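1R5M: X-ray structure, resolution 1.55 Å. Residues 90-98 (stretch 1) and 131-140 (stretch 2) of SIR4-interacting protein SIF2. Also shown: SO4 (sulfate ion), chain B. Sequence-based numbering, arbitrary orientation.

Stretch 1 90-98: IIAELRHPF
Stretch 2 (131-140) ELRLWNKTGA

Strand 90-95, already extended where it enters at Ile 90, and the strand that ends at Asn 136 run nearly antiparallel, at 160°, with axes 9.0 Å apart at closest; side chains and waters bridge them, burying 512 Å² in all. The CA atoms of Ala 92 and Gly 139 lie 5.1 Å apart, those of His 96 and Arg 133 7.7 Å. The second strand runs into a type I turn from Asn 136 to Gly 139, closed by Gly 139 N to Asn 136 O (2.8 Å). The position of Gly 139, at phi/psi 112/-18, calls for glycine twice over: a CB would jam against the preceding carbonyl and clash with Ala 92 CB, whose small methyl packs 3.6 Å from Gly 139 CA. One water donates to Glu 93 O and Gly 139 O (2.8 and 2.7 Å).

Trp 135 (chi1 -38°, chi2 77°) is buried, offering a flat aromatic face to apolar Leu 94 (m, t), whose CB sits 3.7 Å from the six-membered ring centroid. His 96 (chi1 -73°, chi2 -113°) suits two contacts: ND1 donates to Glu 131 OE1 (2.8 Å), and Arg 133 CD lies over one ring face, 3.7 Å from the His 96 centroid. Arg 133 (m, t, t) also sends NE to Glu 131 OE1 (2.9 Å) in a salt bridge, so one carboxylate oxygen of Glu 131 (t, t, chi3 63°) serves both stretches.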

# COMPACT_ATOMS: atom_id res chain seq x y z
N ILE A 90 -23.08 -6.36 -3.16
CA ILE A 90 -22.51 -6.09 -1.85
C ILE A 90 -22.61 -7.33 -0.97
O ILE A 90 -23.70 -7.86 -0.75
CB ILE A 90 -23.23 -4.92 -1.15
CG1 ILE A 90 -23.19 -3.67 -2.03
CG2 ILE A 90 -22.58 -4.63 0.20
CD1 ILE A 90 -21.79 -3.20 -2.38
N ILE A 91 -21.46 -7.79 -0.48
CA ILE A 91 -21.38 -8.97 0.37
C ILE A 91 -21.70 -8.64 1.82
O ILE A 91 -22.37 -9.41 2.51
CB ILE A 91 -19.97 -9.60 0.30
CG1 ILE A 91 -19.70 -10.12 -1.12
CG2 ILE A 91 -19.84 -10.73 1.31
CD1 ILE A 91 -18.28 -10.61 -1.35
N ALA A 92 -21.22 -7.49 2.28
CA ALA A 92 -21.45 -7.09 3.66
C ALA A 92 -21.02 -5.66 3.94
O ALA A 92 -20.21 -5.07 3.22
CB ALA A 92 -20.71 -8.03 4.60
N GLU A 93 -21.59 -5.10 5.00
CA GLU A 93 -21.27 -3.76 5.45
C GLU A 93 -20.41 -3.94 6.70
O GLU A 93 -20.76 -4.71 7.60
CB GLU A 93 -22.54 -2.98 5.80
CG GLU A 93 -23.51 -2.82 4.64
CD GLU A 93 -24.76 -2.05 5.01
OE1 GLU A 93 -25.66 -1.93 4.15
OE2 GLU A 93 -24.86 -1.57 6.16
N LEU A 94 -19.28 -3.25 6.74
CA LEU A 94 -18.36 -3.31 7.88
C LEU A 94 -18.41 -1.93 8.52
O LEU A 94 -17.60 -1.05 8.21
CB LEU A 94 -16.94 -3.62 7.38
CG LEU A 94 -16.82 -4.74 6.34
CD1 LEU A 94 -15.35 -4.93 6.00
CD2 LEU A 94 -17.42 -6.05 6.86
N ARG A 95 -19.37 -1.75 9.42
CA ARG A 95 -19.57 -0.45 10.06
C ARG A 95 -18.88 -0.26 11.41
O ARG A 95 -18.78 -1.19 12.21
CB ARG A 95 -21.07 -0.20 10.20
CG ARG A 95 -21.47 1.26 10.38
CD ARG A 95 -22.99 1.41 10.32
NE ARG A 95 -23.56 0.93 9.07
CZ ARG A 95 -23.64 1.64 7.94
NH1 ARG A 95 -23.18 2.88 7.90
NH2 ARG A 95 -24.18 1.10 6.86
N HIS A 96 -18.40 0.96 11.63
CA HIS A 96 -17.76 1.33 12.89
C HIS A 96 -18.68 2.35 13.56
O HIS A 96 -19.16 3.28 12.91
CB HIS A 96 -16.41 2.02 12.65
CG HIS A 96 -15.32 1.09 12.20
ND1 HIS A 96 -14.22 0.81 12.98
CD2 HIS A 96 -15.13 0.43 11.03
CE1 HIS A 96 -13.39 0.02 12.32
NE2 HIS A 96 -13.92 -0.22 11.13
N PRO A 97 -18.96 2.18 14.85
CA PRO A 97 -19.84 3.15 15.51
C PRO A 97 -19.09 4.47 15.69
O PRO A 97 -17.86 4.49 15.67
CB PRO A 97 -20.15 2.48 16.84
CG PRO A 97 -18.88 1.73 17.13
CD PRO A 97 -18.55 1.12 15.78
N PHE A 98 -19.81 5.57 15.83
CA PHE A 98 -19.14 6.84 16.06
C PHE A 98 -18.80 6.84 17.55
O PHE A 98 -19.54 6.27 18.35
CB PHE A 98 -20.04 8.02 15.71
CG PHE A 98 -20.20 8.23 14.23
CD1 PHE A 98 -21.15 7.52 13.51
CD2 PHE A 98 -19.38 9.13 13.56
CE1 PHE A 98 -21.28 7.69 12.13
CE2 PHE A 98 -19.50 9.31 12.18
CZ PHE A 98 -20.45 8.59 11.47
N GLU A 131 -9.97 3.41 15.94
CA GLU A 131 -10.47 2.06 16.14
C GLU A 131 -10.19 1.12 14.98
O GLU A 131 -10.24 1.50 13.81
CB GLU A 131 -11.98 2.09 16.38
CG GLU A 131 -12.58 0.72 16.70
CD GLU A 131 -14.09 0.75 16.76
OE1 GLU A 131 -14.72 1.04 15.73
OE2 GLU A 131 -14.64 0.48 17.85
N LEU A 132 -9.90 -0.14 15.32
CA LEU A 132 -9.67 -1.18 14.33
C LEU A 132 -10.72 -2.26 14.58
O LEU A 132 -11.06 -2.54 15.73
CB LEU A 132 -8.28 -1.80 14.51
CG LEU A 132 -7.04 -0.94 14.30
CD1 LEU A 132 -5.83 -1.68 14.87
CD2 LEU A 132 -6.85 -0.65 12.82
N ARG A 133 -11.24 -2.84 13.51
CA ARG A 133 -12.19 -3.94 13.62
C ARG A 133 -11.71 -5.05 12.70
O ARG A 133 -11.17 -4.79 11.62
CB ARG A 133 -13.61 -3.50 13.26
CG ARG A 133 -14.24 -2.69 14.38
CD ARG A 133 -15.67 -2.21 14.12
NE ARG A 133 -16.08 -1.47 15.31
CZ ARG A 133 -16.98 -1.87 16.19
NH1 ARG A 133 -17.63 -3.02 16.03
NH2 ARG A 133 -17.17 -1.17 17.30
N LEU A 134 -11.89 -6.29 13.16
CA LEU A 134 -11.47 -7.48 12.43
C LEU A 134 -12.71 -8.21 11.95
O LEU A 134 -13.64 -8.46 12.73
CB LEU A 134 -10.67 -8.39 13.36
CG LEU A 134 -10.22 -9.74 12.80
CD1 LEU A 134 -9.19 -9.52 11.69
CD2 LEU A 134 -9.64 -10.58 13.91
N TRP A 135 -12.73 -8.56 10.67
CA TRP A 135 -13.88 -9.23 10.07
C TRP A 135 -13.50 -10.45 9.24
O TRP A 135 -12.37 -10.57 8.77
CB TRP A 135 -14.62 -8.27 9.13
CG TRP A 135 -14.72 -6.84 9.60
CD1 TRP A 135 -13.73 -5.89 9.56
CD2 TRP A 135 -15.87 -6.20 10.15
NE1 TRP A 135 -14.21 -4.70 10.05
CE2 TRP A 135 -15.52 -4.86 10.42
CE3 TRP A 135 -17.17 -6.63 10.43
CZ2 TRP A 135 -16.42 -3.95 10.96
CZ3 TRP A 135 -18.07 -5.72 10.98
CH2 TRP A 135 -17.69 -4.39 11.24
N ASN A 136 -14.46 -11.36 9.06
CA ASN A 136 -14.23 -12.53 8.22
C ASN A 136 -14.59 -12.08 6.80
O ASN A 136 -15.31 -11.10 6.63
CB ASN A 136 -15.13 -13.69 8.66
CG ASN A 136 -15.05 -14.87 7.70
OD1 ASN A 136 -15.94 -15.07 6.86
ND2 ASN A 136 -13.98 -15.65 7.81
N LYS A 137 -14.10 -12.80 5.80
CA LYS A 137 -14.36 -12.43 4.41
C LYS A 137 -15.84 -12.41 4.01
O LYS A 137 -16.19 -11.85 2.98
CB LYS A 137 -13.59 -13.35 3.46
CG LYS A 137 -13.99 -14.82 3.53
CD LYS A 137 -13.26 -15.64 2.48
CE LYS A 137 -13.57 -17.12 2.61
NZ LYS A 137 -15.03 -17.40 2.46
N THR A 138 -16.69 -13.03 4.83
CA THR A 138 -18.12 -13.05 4.54
C THR A 138 -18.82 -11.88 5.26
O THR A 138 -20.01 -11.66 5.08
CB THR A 138 -18.79 -14.38 4.99
OG1 THR A 138 -18.68 -14.53 6.41
CG2 THR A 138 -18.12 -15.56 4.30
N GLY A 139 -18.06 -11.15 6.07
CA GLY A 139 -18.61 -10.00 6.77
C GLY A 139 -18.75 -10.08 8.29
O GLY A 139 -18.88 -9.04 8.95
N ALA A 140 -18.71 -11.28 8.85
CA ALA A 140 -18.87 -11.42 10.30
C ALA A 140 -17.80 -10.68 11.11
O ALA A 140 -16.61 -10.77 10.82
CB ALA A 140 -18.86 -12.90 10.68
S SO4 B . -24.25 4.12 4.45
O1 SO4 B . -23.63 4.69 5.66
O2 SO4 B . -25.31 5.03 3.97
O3 SO4 B . -23.23 3.95 3.41
O4 SO4 B . -24.84 2.81 4.77
O HOH W 1 -22.20 -12.65 3.56
O HOH W 2 -20.85 -7.29 8.66
O HOH W 3 -15.37 3.70 16.04